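Local atomic coordinates of (R)-specific secondary-alkylsulfatase (PDB entry 4AXH), a protein that hydrolyses (R)-secondary-alkyl sulfates with strict inversion of configuration, yielding (S)-secondary alcohols and sulfate, as a zinc-dependent homodimer of the metallo-beta-lactamase superfamily. Residues P447-A450 / G451-V455; F434-N438 / P439-D443; G361-K364 / V365-Y368. All coordinates share one frame; numbering follows the deposited sequence. Where two conformers were deposited one is given.

In the fold
All three contacts are local and follow one another along the chain as 3, 2, 1. Contacts 1 and 2 lie about 18 Å apart between centres, within the alkyl sulfatase dimerisation region, and both touch the second subunit. Contact 3 stands about 53 and 45 Å from them between centres, at the start of helix 362-388. Contacts 1 and 3 are partly buried first turns of helices, with backbone hydrogen bonds four residues apart and an acid-arginine salt bridge, four residues apart in contact 1 and three in contact 3. Contact 2 is the buried one: a loop with only a short 3-10 segment, whose Asn and Asp side chains hold backbone amides and whose tyrosine ring is packed on both faces.

Contact 1: residues P447-A450 / G451-V455; sequences PVEA and GKRYV
Pro447 to Ala450 and Gly451 to Tyr454 meet as the opening turns of helix 447-457: Gly451 N donates to Pro447 O at 2.9 Å and Tyr454 N to Ala450 O at 2.9 Å. Between these, Lys452 N reaches Val448 O at 3.2 Å, while the bond from Arg453 N to Glu449 O is weak. One turn apart along the helix, Glu449 and Arg453 form a salt bridge, with Glu449 OE1 2.6 Å from Arg453 NH1. The hydrogen bond within it is weak, as its N-H...O angle is only 138°. The carboxylate meets the guanidinium at its edge with the planes 77° apart, so the groups are not coplanar, and the single nitrogen NH1 faces both carboxylate oxygens rather than NH1 and NH2 each taking one. A bend at chi2 (-93°) brings the Glu449 carboxylate to the arginine, whose chain runs extended from CG to NE. Ala450 makes the apolar touch: its CB lies 4.2 Å from Tyr454 CD2, and Ala450 O sits at the edge of that ring. Beyond the helix, Tyr454 OH is hydrogen-bonded to His486 and Gln482 of the second subunit, and Arg453 packs on Trp479 of that subunit. The salt bridge thus holds one end of Arg453 within the helix while the tyrosine hydroxyl is satisfied across the interface, consistent with a dimerisation region.

Contact 2: residues F434-N438 / P439-D443; sequences FYDGN and PANLD
Tyr435 and Leu442 make the apolar centre of this turn: Leu442 CD1 stands 4.0 Å from the centroid of the tyrosine ring, 23° off its normal, a CH-pi contact over one face. Gly437 N lies over the centre of the opposite face, so the ring is sandwiched between the backbone N of Gly437 and the leucine methyl CD1, while Asn441 O approaches its edge. Around this core, Asn438 grips the following residues twice. Its side-chain OD1 accepts from Ala440 N at 3.1 Å, and its carbonyl O accepts from Asn441 N at 3.1 Å; each donor lies well above the plane of the group it meets. With CG opposite the backbone N (chi1 -179°), the Asn438 amide extends forward over the short 3-10 segment 439-440. One shell further out, Asp436 OD1 receives Asn438 N at 3.2 Å and closes an Asx turn, which fixes the backbone that presents the asparagine. Gly437 takes a positive phi (103°) inside that turn. Residues 434-443, in the loop between helix 420-431 and helix 447-457, lie against the second subunit, where Asn485 accepts from Asn438 ND2, Met520 packs on Tyr435 and Leu320, a sulfate-binding residue, packs on Phe434.

Contact 3: residues G361-K364 / V365-Y368; sequences GGDK and VRTY
Asp363 and Arg366 both have CG beside the backbone N (chi1 -73° and -82°), and a bend at chi3 of the arginine (-138°) folds its guanidinium back over the first turn of the helix. Asp363 OD1 then meets Arg366 NH1 at 3.0 Å in a salt bridge, at the guanidinium edge with the two planes nearly perpendicular. Asp363 was deposited in two conformers, so this pairing is doubtful as a fixed one. One guanidinium face lies over the Gly362 peptide, whose O is 3.3 Å from its plane. Main-chain bonds underlie this: Val365 N donates to O of the N-cap residue Gly361 at 2.9 Å, and Arg366 N to Gly362 O at 2.9 Å. Asp363 O is gripped twice, by Thr367 N and Thr367 OG1, each at 3.1 Å and from opposite faces of the carbonyl plane. Together they mark the start of helix 362-388, directly after strand 359-360, whose Val359 touches Lys364, Val365 and Tyr368. Arg366 NE is hydrogen-bonded to Gly345 O just beyond helix 330-344. Tyr368, its side chain about 9 Å from that of the zinc ligand His355, is hydrogen-bonded through OH to Ala312 O and to NE2 of Gln353, the residue right after strand 350-352.

Contact 1: residues P447-A450 / G451-V455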
loop_
_atom_site.group_PDB
_atom_site.type_symbol
_atom_site.label_atom_id
_atom_site.label_comp_id
_atom_site.label_asym_id
_atom_site.label_seq_id
_atom_site.Cartn_x
_atom_site.Cartn_y
_atom_site.Cartn_z
ATOM N N PRO A 447 0.256 5.238 21.528
ATOM C CA PRO A 447 -0.523 4.427 22.484
ATOM C C PRO A 447 -0.468 4.801 23.972
ATOM O O PRO A 447 -1.511 5.073 24.584
ATOM C CB PRO A 447 -0.070 2.998 22.189
ATOM C CG PRO A 447 0.337 3.022 20.779
ATOM C CD PRO A 447 0.908 4.379 20.515
ATOM N N VAL A 448 0.744 4.840 24.542
ATOM C CA VAL A 448 0.969 5.185 25.948
ATOM C C VAL A 448 0.447 6.607 26.306
ATOM O O VAL A 448 -0.195 6.777 27.345
ATOM C CB VAL A 448 2.434 4.884 26.368
ATOM C CG1 VAL A 448 3.434 5.306 25.287
ATOM C CG2 VAL A 448 2.785 5.484 27.726
ATOM N N GLU A 449 0.650 7.593 25.412
ATOM C CA GLU A 449 0.184 8.966 25.614
ATOM C C GLU A 449 -1.326 9.082 25.526
ATOM O O GLU A 449 -1.932 9.747 26.363
ATOM C CB GLU A 449 0.858 9.935 24.633
ATOM C CG GLU A 449 1.970 10.747 25.266
ATOM C CD GLU A 449 1.504 12.088 25.791
ATOM O OE1 GLU A 449 1.392 13.028 24.971
ATOM O OE2 GLU A 449 1.206 12.190 27.005
ATOM N N ALA A 450 -1.936 8.438 24.525
ATOM C CA ALA A 450 -3.381 8.461 24.348
ATOM C C ALA A 450 -4.066 7.780 25.537
ATOM O O ALA A 450 -5.002 8.342 26.112
ATOM C CB ALA A 450 -3.754 7.776 23.045
ATOM N N GLY A 451 -3.540 6.614 25.923
ATOM C CA GLY A 451 -4.030 5.802 27.033
ATOM C C GLY A 451 -4.134 6.535 28.352
ATOM O O GLY A 451 -5.126 6.398 29.064
ATOM N N LYS A 452 -3.107 7.339 28.666
ATOM C CA LYS A 452 -3.024 8.156 29.882
ATOM C C LYS A 452 -4.129 9.235 29.910
ATOM O O LYS A 452 -4.862 9.323 30.898
ATOM C CB LYS A 452 -1.610 8.781 30.018
ATOM C CG LYS A 452 -0.612 7.931 30.808
ATOM C CD LYS A 452 -0.532 8.376 32.290
ATOM C CE LYS A 452 0.239 7.442 33.204
ATOM N NZ LYS A 452 1.657 7.237 32.774
ATOM N N ARG A 453 -4.260 10.016 28.808
ATOM C CA ARG A 453 -5.250 11.080 28.616
ATOM C C ARG A 453 -6.675 10.565 28.613
ATOM O O ARG A 453 -7.557 11.227 29.159
ATOM C CB ARG A 453 -4.977 11.849 27.322
ATOM C CG ARG A 453 -3.799 12.799 27.422
ATOM C CD ARG A 453 -3.714 13.668 26.188
ATOM N NE ARG A 453 -2.933 14.884 26.407
ATOM C CZ ARG A 453 -1.615 14.953 26.269
ATOM N NH1 ARG A 453 -0.920 13.874 25.945
ATOM N NH2 ARG A 453 -0.979 16.100 26.469
ATOM N N TYR A 454 -6.905 9.399 28.002
ATOM C CA TYR A 454 -8.233 8.809 27.948
ATOM C C TYR A 454 -8.668 8.294 29.323
ATOM O O TYR A 454 -9.778 8.603 29.747
ATOM C CB TYR A 454 -8.330 7.710 26.875
ATOM C CG TYR A 454 -8.635 8.209 25.471
ATOM C CD1 TYR A 454 -9.914 8.628 25.117
ATOM C CD2 TYR A 454 -7.661 8.189 24.478
ATOM C CE1 TYR A 454 -10.203 9.052 23.816
ATOM C CE2 TYR A 454 -7.934 8.619 23.181
ATOM C CZ TYR A 454 -9.204 9.048 22.851
ATOM O OH TYR A 454 -9.422 9.463 21.559
ATOM N N VAL A 455 -7.785 7.545 30.035
ATOM C CA VAL A 455 -8.022 6.996 31.392
ATOM C C VAL A 455 -8.405 8.133 32.359
ATOM O O VAL A 455 -9.383 8.009 33.097
ATOM C CB VAL A 455 -6.833 6.113 31.900
ATOM C CG1 VAL A 455 -6.923 5.829 33.399
ATOM C CG2 VAL A 455 -6.757 4.802 31.121
#

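Contact 2: residues F434-N438 / P439-D443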
loop_
_atom_site.group_PDB
_atom_site.type_symbol
_atom_site.label_atom_id
_atom_site.label_comp_id
_atom_site.label_asym_id
_atom_site.label_seq_id
_atom_site.Cartn_x
_atom_site.Cartn_y
_atom_site.Cartn_z
ATOM N N PHE A 434 -3.698 5.105 5.362
ATOM C CA PHE A 434 -4.103 5.012 6.761
ATOM C C PHE A 434 -4.953 6.182 7.229
ATOM O O PHE A 434 -5.733 6.024 8.171
ATOM C CB PHE A 434 -2.869 4.825 7.677
ATOM C CG PHE A 434 -2.084 6.095 7.953
ATOM C CD1 PHE A 434 -1.068 6.506 7.094
ATOM C CD2 PHE A 434 -2.397 6.906 9.048
ATOM C CE1 PHE A 434 -0.395 7.707 7.313
ATOM C CE2 PHE A 434 -1.729 8.114 9.261
ATOM C CZ PHE A 434 -0.719 8.492 8.405
ATOM N N TYR A 435 -4.739 7.363 6.639
ATOM C CA TYR A 435 -5.411 8.605 7.040
ATOM C C TYR A 435 -6.784 8.718 6.391
ATOM O O TYR A 435 -6.887 8.644 5.163
ATOM C CB TYR A 435 -4.502 9.813 6.710
ATOM C CG TYR A 435 -5.148 11.166 6.885
ATOM C CD1 TYR A 435 -5.634 11.573 8.125
ATOM C CD2 TYR A 435 -5.231 12.064 5.822
ATOM C CE1 TYR A 435 -6.233 12.822 8.291
ATOM C CE2 TYR A 435 -5.789 13.331 5.988
ATOM C CZ TYR A 435 -6.298 13.701 7.223
ATOM O OH TYR A 435 -6.882 14.922 7.412
ATOM N N ASP A 436 -7.830 8.890 7.215
ATOM C CA ASP A 436 -9.227 8.919 6.755
ATOM C C ASP A 436 -9.735 10.186 6.052
ATOM O O ASP A 436 -10.821 10.160 5.463
ATOM C CB ASP A 436 -10.200 8.418 7.848
ATOM C CG ASP A 436 -10.369 9.311 9.078
ATOM O OD1 ASP A 436 -9.698 10.366 9.149
ATOM O OD2 ASP A 436 -11.194 8.957 9.967
ATOM N N GLY A 437 -8.935 11.247 6.069
ATOM C CA GLY A 437 -9.281 12.527 5.454
ATOM C C GLY A 437 -9.709 13.575 6.462
ATOM O O GLY A 437 -9.492 14.767 6.227
ATOM N N ASN A 438 -10.316 13.126 7.591
ATOM C CA ASN A 438 -10.782 13.941 8.716
ATOM C C ASN A 438 -9.568 14.519 9.452
ATOM O O ASN A 438 -8.770 13.761 10.010
ATOM C CB ASN A 438 -11.653 13.101 9.674
ATOM C CG ASN A 438 -12.225 13.810 10.892
ATOM O OD1 ASN A 438 -11.929 14.988 11.184
ATOM N ND2 ASN A 438 -13.081 13.094 11.641
ATOM N N PRO A 439 -9.418 15.860 9.503
ATOM C CA PRO A 439 -8.221 16.430 10.146
ATOM C C PRO A 439 -8.031 16.108 11.628
ATOM O O PRO A 439 -6.893 16.151 12.099
ATOM C CB PRO A 439 -8.327 17.927 9.853
ATOM C CG PRO A 439 -9.231 18.018 8.676
ATOM C CD PRO A 439 -10.235 16.919 8.883
ATOM N N ALA A 440 -9.106 15.730 12.353
ATOM C CA ALA A 440 -8.981 15.359 13.760
ATOM C C ALA A 440 -8.015 14.174 13.941
ATOM O O ALA A 440 -7.312 14.113 14.955
ATOM C CB ALA A 440 -10.342 15.032 14.337
ATOM N N ASN A 441 -7.939 13.286 12.926
ATOM C CA ASN A 441 -7.061 12.120 12.910
ATOM C C ASN A 441 -5.762 12.382 12.114
ATOM O O ASN A 441 -5.113 11.423 11.664
ATOM C CB ASN A 441 -7.802 10.900 12.351
ATOM C CG ASN A 441 -9.101 10.599 13.037
ATOM O OD1 ASN A 441 -10.180 10.819 12.476
ATOM N ND2 ASN A 441 -9.036 10.092 14.266
ATOM N N LEU A 442 -5.381 13.663 11.937
ATOM C CA LEU A 442 -4.177 14.007 11.181
ATOM C C LEU A 442 -2.879 13.665 11.928
ATOM O O LEU A 442 -1.927 13.172 11.319
ATOM C CB LEU A 442 -4.222 15.482 10.756
ATOM C CG LEU A 442 -3.204 15.994 9.734
ATOM C CD1 LEU A 442 -3.145 15.137 8.491
ATOM C CD2 LEU A 442 -3.524 17.397 9.346
ATOM N N ASP A 443 -2.855 13.917 13.242
ATOM C CA ASP A 443 -1.702 13.653 14.090
ATOM C C ASP A 443 -2.151 12.945 15.386
ATOM O O ASP A 443 -2.236 13.571 16.443
ATOM C CB ASP A 443 -0.940 14.966 14.371
ATOM C CG ASP A 443 0.421 14.786 14.998
ATOM O OD1 ASP A 443 0.994 13.684 14.873
ATOM O OD2 ASP A 443 0.920 15.752 15.612
#

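Contact 3: residues G361-K364 / V365-Y368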
loop_
_atom_site.group_PDB
_atom_site.type_symbol
_atom_site.label_atom_id
_atom_site.label_comp_id
_atom_site.label_asym_id
_atom_site.label_seq_id
_atom_site.Cartn_x
_atom_site.Cartn_y
_atom_site.Cartn_z
ATOM N N GLY A 361 -14.945 -32.574 -10.035
ATOM C CA GLY A 361 -16.015 -32.381 -11.005
ATOM C C GLY A 361 -15.991 -31.010 -11.608
ATOM O O GLY A 361 -16.038 -30.019 -10.878
ATOM N N GLY A 362 -15.921 -30.964 -12.941
ATOM C CA GLY A 362 -15.849 -29.746 -13.748
ATOM C C GLY A 362 -16.795 -28.667 -13.303
ATOM O O GLY A 362 -16.385 -27.516 -13.181
ATOM N N ASP A 363 -18.064 -29.047 -13.048
ATOM C CA ASP A 363 -19.082 -28.093 -12.622
ATOM C C ASP A 363 -18.799 -27.478 -11.256
ATOM O O ASP A 363 -18.949 -26.246 -11.113
ATOM C CB ASP A 363 -20.509 -28.657 -12.760
ATOM C CG ASP A 363 -20.973 -28.742 -14.207
ATOM O OD1 ASP A 363 -21.095 -27.673 -14.861
ATOM O OD2 ASP A 363 -21.222 -29.874 -14.687
ATOM N N LYS A 364 -18.332 -28.289 -10.276
ATOM C CA LYS A 364 -17.978 -27.801 -8.942
ATOM C C LYS A 364 -16.727 -26.956 -8.978
ATOM O O LYS A 364 -16.671 -25.985 -8.235
ATOM C CB LYS A 364 -17.890 -28.935 -7.918
ATOM C CG LYS A 364 -19.238 -29.340 -7.351
ATOM C CD LYS A 364 -19.185 -30.799 -6.954
ATOM C CE LYS A 364 -19.963 -31.678 -7.915
ATOM N NZ LYS A 364 -19.768 -33.123 -7.624
ATOM N N VAL A 365 -15.764 -27.265 -9.903
ATOM C CA VAL A 365 -14.548 -26.474 -10.104
ATOM C C VAL A 365 -14.873 -25.116 -10.718
ATOM O O VAL A 365 -14.329 -24.106 -10.276
ATOM C CB VAL A 365 -13.282 -27.176 -10.719
ATOM C CG1 VAL A 365 -13.176 -28.654 -10.359
ATOM C CG2 VAL A 365 -13.167 -26.978 -12.218
ATOM N N ARG A 366 -15.762 -25.084 -11.720
ATOM C CA ARG A 366 -16.187 -23.850 -12.414
ATOM C C ARG A 366 -16.921 -22.875 -11.485
ATOM O O ARG A 366 -16.684 -21.664 -11.562
ATOM C CB ARG A 366 -17.064 -24.178 -13.613
ATOM C CG ARG A 366 -16.289 -24.553 -14.839
ATOM C CD ARG A 366 -17.219 -25.177 -15.861
ATOM N NE ARG A 366 -16.561 -26.330 -16.456
ATOM C CZ ARG A 366 -17.088 -27.540 -16.547
ATOM N NH1 ARG A 366 -18.331 -27.762 -16.133
ATOM N NH2 ARG A 366 -16.391 -28.533 -17.083
ATOM N N THR A 367 -17.807 -23.411 -10.600
ATOM C CA THR A 367 -18.526 -22.628 -9.604
ATOM C C THR A 367 -17.497 -22.086 -8.586
ATOM O O THR A 367 -17.577 -20.923 -8.215
ATOM C CB THR A 367 -19.588 -23.510 -8.908
ATOM O OG1 THR A 367 -20.581 -23.878 -9.855
ATOM C CG2 THR A 367 -20.234 -22.847 -7.659
ATOM N N TYR A 368 -16.544 -22.933 -8.144
ATOM C CA TYR A 368 -15.526 -22.582 -7.158
ATOM C C TYR A 368 -14.688 -21.421 -7.685
ATOM O O TYR A 368 -14.666 -20.370 -7.045
ATOM C CB TYR A 368 -14.715 -23.834 -6.800
ATOM C CG TYR A 368 -13.610 -23.649 -5.783
ATOM C CD1 TYR A 368 -12.350 -23.177 -6.164
ATOM C CD2 TYR A 368 -13.770 -24.071 -4.469
ATOM C CE1 TYR A 368 -11.313 -23.053 -5.241
ATOM C CE2 TYR A 368 -12.739 -23.937 -3.535
ATOM C CZ TYR A 368 -11.503 -23.461 -3.938
ATOM O OH TYR A 368 -10.462 -23.360 -3.043
#